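Local coordinates for N-acetyltransferase (Trypanosoma brucei, PDB 3I3G), which probably catalyses transfer of the acetyl group from acetyl-CoA to D-glucosamine 6-phosphate, an early step in making UDP-N-acetylglucosamine, at residues Ile118-Leu121 / Cys122-Arg126; Phe89-Gly92 / Gly93-Val96; Ala56-Arg59 / Arg60-Gly63; Lys140-Pro143 / Phe144-Leu148. One frame throughout, in Å; residues are numbered along the deposited sequence.

Contact 1 (Ile118-Leu121 / Cys122-Arg126); sequences IMDL and CEISR
With chi1 at -61°, Ser125 carries OG beside its own backbone N and turns it back over the preceding helical turn, where it donates to Leu121 O at 2.8 Å. Cys122 adopts a similar first torsion, -75°, and its SG is approached on one flank by two methyl groups: Met119 CE lies 3.9 Å from SG, and Ile118 CG2 lies 4.1 Å from it. Met119 reaches the sulfur because its chain bends at both chi2 and chi3, which turns the methyl in toward Cys122. Leu121 O is gripped twice, since Ser125 N also bonds to it at 2.9 Å; the two donors approach from opposite faces of the carbonyl plane. All this lies on helix 113-127, the helical member of the beta-alpha-beta unit formed with strands 96-104 and 132-137 in the GNAT fold. Leu121 and Ile124 run side by side in the same direction, CD2 to CD1 4.2 Å, and both pack on Leu83 of strand 76-86. Asp120 crosses the end of Ile124 at an angle, OD2 4.0 Å from Ile124 CD1, and its carboxylate forms a salt bridge with Lys67. At the outer surface a water accepts from Arg126 NH2, in the guanidinium plane, and donates to Met119 O, 2.8 Å away. Cys122 and Ser125 pack against Leu159 and Leu161 of the second subunit, respectively.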
loop_
_atom_site.group_PDB
_atom_site.type_symbol
_atom_site.label_atom_id
_atom_site.label_comp_id
_atom_site.label_asym_id
_atom_site.label_seq_id
_atom_site.Cartn_x
_atom_site.Cartn_y
_atom_site.Cartn_z
ATOM N N ILE A 118 -5.146 -15.221 3.979
ATOM C CA ILE A 118 -4.261 -14.360 4.760
ATOM C C ILE A 118 -2.950 -15.062 5.114
ATOM O O ILE A 118 -1.870 -14.500 4.939
ATOM C CB ILE A 118 -4.944 -13.863 6.047
ATOM C CG1 ILE A 118 -6.177 -13.024 5.704
ATOM C CG2 ILE A 118 -3.967 -13.060 6.891
ATOM C CD1 ILE A 118 -5.876 -11.805 4.851
ATOM N N MET A 119 -3.052 -16.289 5.616
ATOM C CA MET A 119 -1.868 -17.062 5.974
ATOM C C MET A 119 -0.954 -17.246 4.768
ATOM O O MET A 119 0.264 -17.111 4.876
ATOM C CB MET A 119 -2.266 -18.424 6.549
ATOM C CG MET A 119 -2.949 -18.351 7.905
ATOM S SD MET A 119 -1.891 -17.647 9.187
ATOM C CE MET A 119 -1.829 -15.930 8.679
ATOM N N ASP A 120 -1.550 -17.548 3.619
ATOM C CA ASP A 120 -0.793 -17.720 2.385
ATOM C C ASP A 120 0.027 -16.473 2.075
ATOM O O ASP A 120 1.222 -16.559 1.799
ATOM C CB ASP A 120 -1.734 -18.026 1.218
ATOM C CG ASP A 120 -0.988 -18.355 -0.063
ATOM O OD1 ASP A 120 -0.153 -19.283 -0.047
ATOM O OD2 ASP A 120 -1.244 -17.691 -1.089
ATOM N N LEU A 121 -0.625 -15.315 2.121
ATOM C CA LEU A 121 0.039 -14.054 1.815
ATOM C C LEU A 121 1.123 -13.730 2.838
ATOM O O LEU A 121 2.151 -13.142 2.499
ATOM C CB LEU A 121 -0.978 -12.913 1.731
ATOM C CG LEU A 121 -1.998 -13.025 0.597
ATOM C CD1 LEU A 121 -2.805 -11.742 0.464
ATOM C CD2 LEU A 121 -1.300 -13.358 -0.713
ATOM N N CYS A 122 0.892 -14.113 4.089
ATOM C CA CYS A 122 1.877 -13.892 5.140
ATOM C C CYS A 122 3.128 -14.724 4.887
ATOM O O CYS A 122 4.246 -14.270 5.127
ATOM C CB CYS A 122 1.293 -14.224 6.514
ATOM S SG CYS A 122 0.151 -12.985 7.153
ATOM N N GLU A 123 2.932 -15.946 4.404
ATOM C CA GLU A 123 4.052 -16.823 4.089
ATOM C C GLU A 123 4.864 -16.257 2.928
ATOM O O GLU A 123 6.095 -16.231 2.973
ATOM C CB GLU A 123 3.561 -18.234 3.761
ATOM C CG GLU A 123 4.659 -19.171 3.284
ATOM C CD GLU A 123 5.835 -19.225 4.240
ATOM O OE1 GLU A 123 5.621 -19.059 5.461
ATOM O OE2 GLU A 123 6.975 -19.434 3.770
ATOM N N ILE A 124 4.172 -15.803 1.889
ATOM C CA ILE A 124 4.838 -15.169 0.761
ATOM C C ILE A 124 5.644 -13.969 1.244
ATOM O O ILE A 124 6.813 -13.811 0.895
ATOM C CB ILE A 124 3.832 -14.715 -0.310
ATOM C CG1 ILE A 124 3.112 -15.926 -0.908
ATOM C CG2 ILE A 124 4.540 -13.922 -1.399
ATOM C CD1 ILE A 124 2.018 -15.567 -1.890
ATOM N N SER A 125 5.012 -13.128 2.056
ATOM C CA SER A 125 5.687 -11.978 2.641
ATOM C C SER A 125 6.958 -12.415 3.365
ATOM O O SER A 125 8.026 -11.836 3.166
ATOM C CB SER A 125 4.756 -11.242 3.604
ATOM O OG SER A 125 3.601 -10.768 2.932
ATOM N N ARG A 126 6.835 -13.436 4.206
ATOM C CA ARG A 126 7.984 -13.970 4.930
ATOM C C ARG A 126 9.113 -14.331 3.969
ATOM O O ARG A 126 10.272 -13.993 4.204
ATOM C CB ARG A 126 7.589 -15.207 5.740
ATOM C CG ARG A 126 6.722 -14.922 6.955
ATOM C CD ARG A 126 6.584 -16.168 7.820
ATOM N NE ARG A 126 5.736 -15.943 8.987
ATOM C CZ ARG A 126 4.440 -16.235 9.036
ATOM N NH1 ARG A 126 3.747 -15.996 10.141
ATOM N NH2 ARG A 126 3.838 -16.767 7.980
HETATM O O HOH W 1 1.245 -17.795 7.459
#

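Contact 2 (Phe89-Gly92 / Gly93-Val96); sequences FTRG and GRAV
Arg91 and Arg94 send their side chains out from a tight turn whose backbone is the closely packed part of the contact. Gly93 N donates to Thr90 O at 2.9 Å, and Arg94 N donates to Arg91 O at 3.2 Å. Both donors stand well above the acceptor's carbonyl plane, by 44° and 53°, in keeping with the sharp curvature of the chain. Three successive residues, Arg91, Gly92 and Gly93, have positive phi; at Gly93 a beta carbon would collide with Gly92 O, so the lack of a side chain fits this path. The base of Arg94 also belongs to the compact part, its CG resting 3.4 Å from Arg91 O. These paired bonds make two overlapping turns in the connection between the antiparallel strands 76-86 and 96-104 of the GNAT sheet. The guanidinium ends meet much more loosely. Their planes are 84° apart, and Arg91 NH1 comes no nearer than 4.1 Å to Arg94 NH2. A water mediates between these like charges, accepting from Arg91 NE at 3.1 Å and from Arg94 NH2 at an equal length, each time in the guanidinium plane. Arg94 NE donates to Gly129 O, whose carbonyl dipole would be expected to favour the positive group. Phe89, at the other end of the loop, meets His34 of the second subunit with the ring planes nearly perpendicular.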
loop_
_atom_site.group_PDB
_atom_site.type_symbol
_atom_site.label_atom_id
_atom_site.label_comp_id
_atom_site.label_asym_id
_atom_site.label_seq_id
_atom_site.Cartn_x
_atom_site.Cartn_y
_atom_site.Cartn_z
ATOM N N PHE A 89 13.788 1.897 2.755
ATOM C CA PHE A 89 15.177 2.261 3.002
ATOM C C PHE A 89 15.535 1.962 4.451
ATOM O O PHE A 89 16.690 1.682 4.775
ATOM C CB PHE A 89 15.415 3.742 2.701
ATOM C CG PHE A 89 15.257 4.098 1.254
ATOM C CD1 PHE A 89 14.175 4.845 0.824
ATOM C CD2 PHE A 89 16.190 3.675 0.321
ATOM C CE1 PHE A 89 14.028 5.171 -0.511
ATOM C CE2 PHE A 89 16.048 3.998 -1.015
ATOM C CZ PHE A 89 14.965 4.746 -1.431
ATOM N N THR A 90 14.529 2.023 5.315
ATOM C CA THR A 90 14.723 1.804 6.741
ATOM C C THR A 90 14.861 0.320 7.074
ATOM O O THR A 90 14.724 -0.542 6.206
ATOM C CB THR A 90 13.578 2.422 7.566
ATOM O OG1 THR A 90 12.320 2.039 6.999
ATOM C CG2 THR A 90 13.681 3.940 7.558
ATOM N N ARG A 91 15.140 0.038 8.342
ATOM C CA ARG A 91 15.372 -1.326 8.808
ATOM C C ARG A 91 16.190 -2.164 7.826
ATOM O O ARG A 91 15.835 -3.302 7.518
ATOM C CB ARG A 91 14.051 -2.021 9.137
ATOM C CG ARG A 91 14.229 -3.309 9.917
ATOM C CD ARG A 91 13.084 -3.525 10.886
ATOM N NE ARG A 91 13.180 -4.816 11.559
ATOM C CZ ARG A 91 12.365 -5.208 12.531
ATOM N NH1 ARG A 91 12.520 -6.401 13.087
ATOM N NH2 ARG A 91 11.396 -4.404 12.949
ATOM N N GLY A 92 17.288 -1.593 7.345
ATOM C CA GLY A 92 18.229 -2.323 6.505
ATOM C C GLY A 92 17.647 -2.837 5.204
ATOM O O GLY A 92 18.166 -3.787 4.618
ATOM N N GLY A 93 16.565 -2.216 4.751
ATOM C CA GLY A 93 15.985 -2.544 3.455
ATOM C C GLY A 93 14.952 -3.654 3.472
ATOM O O GLY A 93 14.523 -4.125 2.419
ATOM N N ARG A 94 14.546 -4.083 4.663
ATOM C CA ARG A 94 13.514 -5.109 4.767
ATOM C C ARG A 94 12.169 -4.558 4.306
ATOM O O ARG A 94 11.802 -3.431 4.634
ATOM C CB ARG A 94 13.429 -5.657 6.192
ATOM C CG ARG A 94 14.685 -6.393 6.631
ATOM C CD ARG A 94 14.467 -7.142 7.930
ATOM N NE ARG A 94 13.527 -8.248 7.776
ATOM C CZ ARG A 94 13.123 -9.025 8.775
ATOM N NH1 ARG A 94 12.264 -10.011 8.549
ATOM N NH2 ARG A 94 13.576 -8.815 10.003
ATOM N N ALA A 95 11.437 -5.359 3.538
ATOM C CA ALA A 95 10.198 -4.894 2.925
ATOM C C ALA A 95 8.995 -5.011 3.852
ATOM O O ALA A 95 9.048 -5.680 4.884
ATOM C CB ALA A 95 9.939 -5.635 1.619
ATOM N N VAL A 96 7.912 -4.342 3.473
ATOM C CA VAL A 96 6.650 -4.438 4.189
ATOM C C VAL A 96 5.598 -5.067 3.283
ATOM O O VAL A 96 5.419 -4.646 2.141
ATOM C CB VAL A 96 6.155 -3.058 4.646
ATOM C CG1 VAL A 96 4.732 -3.151 5.176
ATOM C CG2 VAL A 96 7.092 -2.479 5.697
HETATM O O HOH W 2 15.615 -6.697 10.998
#

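Contact 3 (Ala56-Arg59 / Arg60-Gly63); sequences ADMR and RRAG
Asp57 and Arg60 form a salt bridge one helical turn apart, through a single pair of atoms: Asp57 OD1 and Arg60 NH2, 2.6 Å from each other. The other carboxylate oxygen, OD2, is 3.7 Å from the same nitrogen, and the two flat groups are turned 79° against each other, so one oxygen reaches one nitrogen, and the coplanar two-bond fork is not formed. Side-chain torsions account for this. Arg60 bends at chi3 (-51°), which folds its guanidinium back over the preceding turn; one face then lies above the backbone, with Ala56 O 3.5 Å and Asp57 CA 3.6 Å from its plane, both offset toward the rim. Asp57 has an unusual chi1 of -107°, away from the staggered positions; this torsion carries OD1 to Arg60 NH2, the two side chains crossing at an angle. Ala56 CB adds a looser approach to Arg60 NH1, at 3.9 Å. Farther round the helix, Arg61 holds CG beside its own backbone N, a first torsion that lays CG 3.2 Å from Asp57 O. Arg59 points elsewhere: bent at chi3, it donates through NH2 to Pro87 O of the second subunit and packs on Phe89 of that chain. In the backbone, Arg60 N and Arg61 N make regular helical bonds to Ala56 O and Asp57 O, whereas Ala62 N has just weak ones, to Met58 O and Arg59 O. Gly63 then takes positive phi while its N bonds to Arg60 O at 2.9 Å, and helix 49-61 ends in a Schellman motif leading into strand 65-71.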
loop_
_atom_site.group_PDB
_atom_site.type_symbol
_atom_site.label_atom_id
_atom_site.label_comp_id
_atom_site.label_asym_id
_atom_site.label_seq_id
_atom_site.Cartn_x
_atom_site.Cartn_y
_atom_site.Cartn_z
ATOM N N ALA A 56 -5.400 -5.900 -14.886
ATOM C CA ALA A 56 -4.596 -6.999 -14.372
ATOM C C ALA A 56 -3.135 -6.795 -14.760
ATOM O O ALA A 56 -2.229 -7.091 -13.984
ATOM C CB ALA A 56 -5.109 -8.329 -14.902
ATOM N N ASP A 57 -2.917 -6.283 -15.968
ATOM C CA ASP A 57 -1.571 -5.976 -16.433
ATOM C C ASP A 57 -0.905 -4.901 -15.589
ATOM O O ASP A 57 0.232 -5.064 -15.144
ATOM C CB ASP A 57 -1.590 -5.534 -17.894
ATOM C CG ASP A 57 -1.032 -6.584 -18.819
ATOM O OD1 ASP A 57 -1.696 -7.623 -19.012
ATOM O OD2 ASP A 57 0.079 -6.369 -19.352
ATOM N N MET A 58 -1.619 -3.837 -15.371
ATOM C CA MET A 58 -1.102 -2.719 -14.628
ATOM C C MET A 58 -0.745 -3.204 -13.218
ATOM O O MET A 58 0.260 -2.850 -12.703
ATOM C CB MET A 58 -2.082 -1.594 -14.602
ATOM C CG MET A 58 -2.370 -0.988 -15.918
ATOM S SD MET A 58 -0.961 -0.095 -16.588
ATOM C CE MET A 58 -0.049 -1.341 -17.284
ATOM N N ARG A 59 -1.582 -4.038 -12.639
ATOM C CA ARG A 59 -1.374 -4.553 -11.290
ATOM C C ARG A 59 -0.122 -5.424 -11.198
ATOM O O ARG A 59 0.651 -5.307 -10.247
ATOM C CB ARG A 59 -2.612 -5.311 -10.799
ATOM C CG ARG A 59 -3.785 -4.399 -10.458
ATOM C CD ARG A 59 -5.066 -5.180 -10.192
ATOM N NE ARG A 59 -4.955 -6.061 -9.032
ATOM C CZ ARG A 59 -5.165 -5.678 -7.776
ATOM N NH1 ARG A 59 -5.044 -6.552 -6.786
ATOM N NH2 ARG A 59 -5.490 -4.421 -7.505
ATOM N N ARG A 60 0.082 -6.289 -12.186
ATOM C CA ARG A 60 1.294 -7.103 -12.228
ATOM C C ARG A 60 2.527 -6.218 -12.358
ATOM O O ARG A 60 3.572 -6.499 -11.771
ATOM C CB ARG A 60 1.247 -8.108 -13.380
ATOM C CG ARG A 60 0.419 -9.349 -13.092
ATOM C CD ARG A 60 0.678 -10.430 -14.135
ATOM N NE ARG A 60 0.539 -9.916 -15.494
ATOM C CZ ARG A 60 -0.615 -9.840 -16.147
ATOM N NH1 ARG A 60 -1.732 -10.246 -15.563
ATOM N NH2 ARG A 60 -0.650 -9.356 -17.382
ATOM N N ARG A 61 2.395 -5.145 -13.134
ATOM C CA ARG A 61 3.477 -4.184 -13.316
ATOM C C ARG A 61 3.851 -3.529 -11.993
ATOM O O ARG A 61 5.005 -3.157 -11.776
ATOM C CB ARG A 61 3.069 -3.109 -14.326
ATOM C CG ARG A 61 2.981 -3.604 -15.757
ATOM C CD ARG A 61 4.330 -4.106 -16.232
ATOM N NE ARG A 61 4.373 -4.293 -17.678
ATOM C CZ ARG A 61 5.472 -4.610 -18.354
ATOM N NH1 ARG A 61 6.620 -4.775 -17.713
ATOM N NH2 ARG A 61 5.425 -4.760 -19.671
ATOM N N ALA A 62 2.865 -3.388 -11.115
ATOM C CA ALA A 62 3.081 -2.790 -9.804
ATOM C C ALA A 62 3.594 -3.825 -8.806
ATOM O O ALA A 62 3.781 -3.525 -7.627
ATOM C CB ALA A 62 1.797 -2.148 -9.297
ATOM N N GLY A 63 3.820 -5.043 -9.289
ATOM C CA GLY A 63 4.335 -6.119 -8.449
ATOM C C GLY A 63 3.283 -6.709 -7.531
ATOM O O GLY A 63 3.603 -7.447 -6.599
#

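Contact 4 (Lys140-Pro143 / Phe144-Leu148); sequences KSLP and FYEKL
Ser141 and Tyr145 meet through both backbone and side chain on the 140-148 stretch that holds helix 142-147. Among the hydrogen bonds, Tyr145 N donates to Ser141 O at 3.2 Å and Glu146 N to Leu142 O at 3.0 Å. Lys147 N continues the ladder to Pro143 O. Tyr145 N also has a weak bond to Leu142 O, so that amide is shared between two carbonyls. Water-mediated bonding adds a further link: one water donates to Lys140 O and accepts from Phe144 N, 2.9 Å away, joining the two backbone groups.

The remaining interactions are van der Waals contacts. Ser141 CB touches the Tyr145 ring at CE2, 3.7 Å away, and Ser141 O comes within 3.2 Å of Tyr145 CD2. In one of two conformers, and so with some doubt, Glu146 holds CG between its backbone N and carbonyl carbon (chi1 57°), which turns the chain over Pro143, CD 3.4 Å from Pro143 CA. Phe144 takes the anti position to its N (chi1 165°), and its CD2 stands 3.7 Å above the centre of the Tyr145 ring.

Tyr145 is buried and Phe144 partly so; both pack on Ile118 of helix 113-127. Tyr145 also touches Leu135 and Ser137 of strand 132-137, while Leu142 and Tyr145 meet Met157 of the second subunit.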
loop_
_atom_site.group_PDB
_atom_site.type_symbol
_atom_site.label_atom_id
_atom_site.label_comp_id
_atom_site.label_asym_id
_atom_site.label_seq_id
_atom_site.Cartn_x
_atom_site.Cartn_y
_atom_site.Cartn_z
ATOM N N LYS A 140 -16.118 -4.244 11.020
ATOM C CA LYS A 140 -16.786 -5.535 10.922
ATOM C C LYS A 140 -15.793 -6.691 10.787
ATOM O O LYS A 140 -16.074 -7.811 11.211
ATOM C CB LYS A 140 -17.765 -5.531 9.744
ATOM C CG LYS A 140 -18.817 -6.626 9.791
ATOM C CD LYS A 140 -18.238 -7.981 9.427
ATOM C CE LYS A 140 -19.326 -9.040 9.369
ATOM N NZ LYS A 140 -18.809 -10.349 8.888
ATOM N N SER A 141 -14.633 -6.413 10.199
ATOM C CA SER A 141 -13.618 -7.443 9.983
ATOM C C SER A 141 -12.566 -7.461 11.088
ATOM O O SER A 141 -11.692 -8.327 11.111
ATOM C CB SER A 141 -12.936 -7.247 8.625
ATOM O OG SER A 141 -13.864 -7.371 7.564
ATOM N N LEU A 142 -12.612 -6.516 11.975
ATOM C CA LEU A 142 -11.637 -6.431 13.009
ATOM C C LEU A 142 -11.432 -7.750 13.754
ATOM O O LEU A 142 -10.339 -8.207 13.846
ATOM C CB LEU A 142 -12.048 -5.320 13.959
ATOM C CG LEU A 142 -11.042 -4.705 14.874
ATOM C CD1 LEU A 142 -9.886 -4.261 14.186
ATOM C CD2 LEU A 142 -11.683 -3.510 15.580
ATOM N N PRO A 143 -12.492 -8.332 14.281
ATOM C CA PRO A 143 -12.398 -9.584 15.035
ATOM C C PRO A 143 -11.697 -10.683 14.242
ATOM O O PRO A 143 -10.866 -11.411 14.789
ATOM C CB PRO A 143 -13.863 -9.960 15.272
ATOM C CG PRO A 143 -14.602 -8.668 15.196
ATOM C CD PRO A 143 -13.883 -7.868 14.153
ATOM N N PHE A 144 -12.040 -10.799 12.964
ATOM C CA PHE A 144 -11.437 -11.798 12.088
ATOM C C PHE A 144 -9.915 -11.686 12.065
ATOM O O PHE A 144 -9.209 -12.689 12.162
ATOM C CB PHE A 144 -12.002 -11.667 10.671
ATOM C CG PHE A 144 -11.200 -12.392 9.625
ATOM C CD1 PHE A 144 -11.256 -13.771 9.521
ATOM C CD2 PHE A 144 -10.397 -11.690 8.741
ATOM C CE1 PHE A 144 -10.520 -14.438 8.559
ATOM C CE2 PHE A 144 -9.660 -12.351 7.776
ATOM C CZ PHE A 144 -9.721 -13.727 7.685
ATOM N N TYR A 145 -9.414 -10.461 11.939
ATOM C CA TYR A 145 -7.973 -10.235 11.864
ATOM C C TYR A 145 -7.274 -10.425 13.208
ATOM O O TYR A 145 -6.165 -10.957 13.270
ATOM C CB TYR A 145 -7.669 -8.848 11.290
ATOM C CG TYR A 145 -7.993 -8.720 9.818
ATOM C CD1 TYR A 145 -7.246 -9.395 8.861
ATOM C CD2 TYR A 145 -9.046 -7.925 9.385
ATOM C CE1 TYR A 145 -7.540 -9.285 7.514
ATOM C CE2 TYR A 145 -9.346 -7.806 8.039
ATOM C CZ TYR A 145 -8.590 -8.488 7.109
ATOM O OH TYR A 145 -8.886 -8.373 5.769
ATOM N N GLU A 146 -7.920 -9.995 14.285
ATOM C CA GLU A 146 -7.335 -10.126 15.615
ATOM C C GLU A 146 -7.191 -11.592 16.018
ATOM O O GLU A 146 -6.277 -11.952 16.760
ATOM C CB GLU A 146 -8.148 -9.345 16.654
ATOM C CG GLU A 146 -9.611 -9.741 16.750
ATOM C CD GLU A 146 -10.402 -8.816 17.659
ATOM O OE1 GLU A 146 -11.291 -9.307 18.385
ATOM O OE2 GLU A 146 -10.129 -7.596 17.651
ATOM N N LYS A 147 -8.086 -12.440 15.522
ATOM C CA LYS A 147 -8.009 -13.865 15.823
ATOM C C LYS A 147 -6.872 -14.527 15.051
ATOM O O LYS A 147 -6.332 -15.546 15.478
ATOM C CB LYS A 147 -9.333 -14.572 15.522
ATOM C CG LYS A 147 -9.304 -16.060 15.846
ATOM C CD LYS A 147 -10.674 -16.703 15.719
ATOM C CE LYS A 147 -10.619 -18.165 16.138
ATOM N NZ LYS A 147 -11.948 -18.830 16.059
ATOM N N LEU A 148 -6.510 -13.939 13.914
ATOM C CA LEU A 148 -5.421 -14.462 13.099
ATOM C C LEU A 148 -4.061 -14.097 13.685
ATOM O O LEU A 148 -3.031 -14.615 13.254
ATOM C CB LEU A 148 -5.526 -13.949 11.661
ATOM C CG LEU A 148 -6.757 -14.382 10.863
ATOM C CD1 LEU A 148 -6.692 -13.835 9.447
ATOM C CD2 LEU A 148 -6.886 -15.898 10.849
HETATM O O HOH W 3 -14.603 -10.167 11.652
#

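Contact 1 is the most buried of the four, while contacts 2, 3 and 4 lie mostly at the surface. Contacts 1 and 4 touch directly: Ile118 of helix 113-127 packs against Phe144, Tyr145 and Leu148, with Ile118 CG2 3.8 Å from Leu148 CD1. Contacts 2 and 3 do not touch within the chain, their centres being about 22 Å apart, yet the dimer brings their elements together, since Arg59 packs on Phe89 of the other subunit. Chemistry follows place: besides the helical backbone bonds, contact 1 adds aliphatic and sulfur contacts and contact 4 aromatic ones, whereas arginines mark the more polar contacts 2 and 3, linked through a water in contact 2, and in contact 3 one of them paired with a carboxylate.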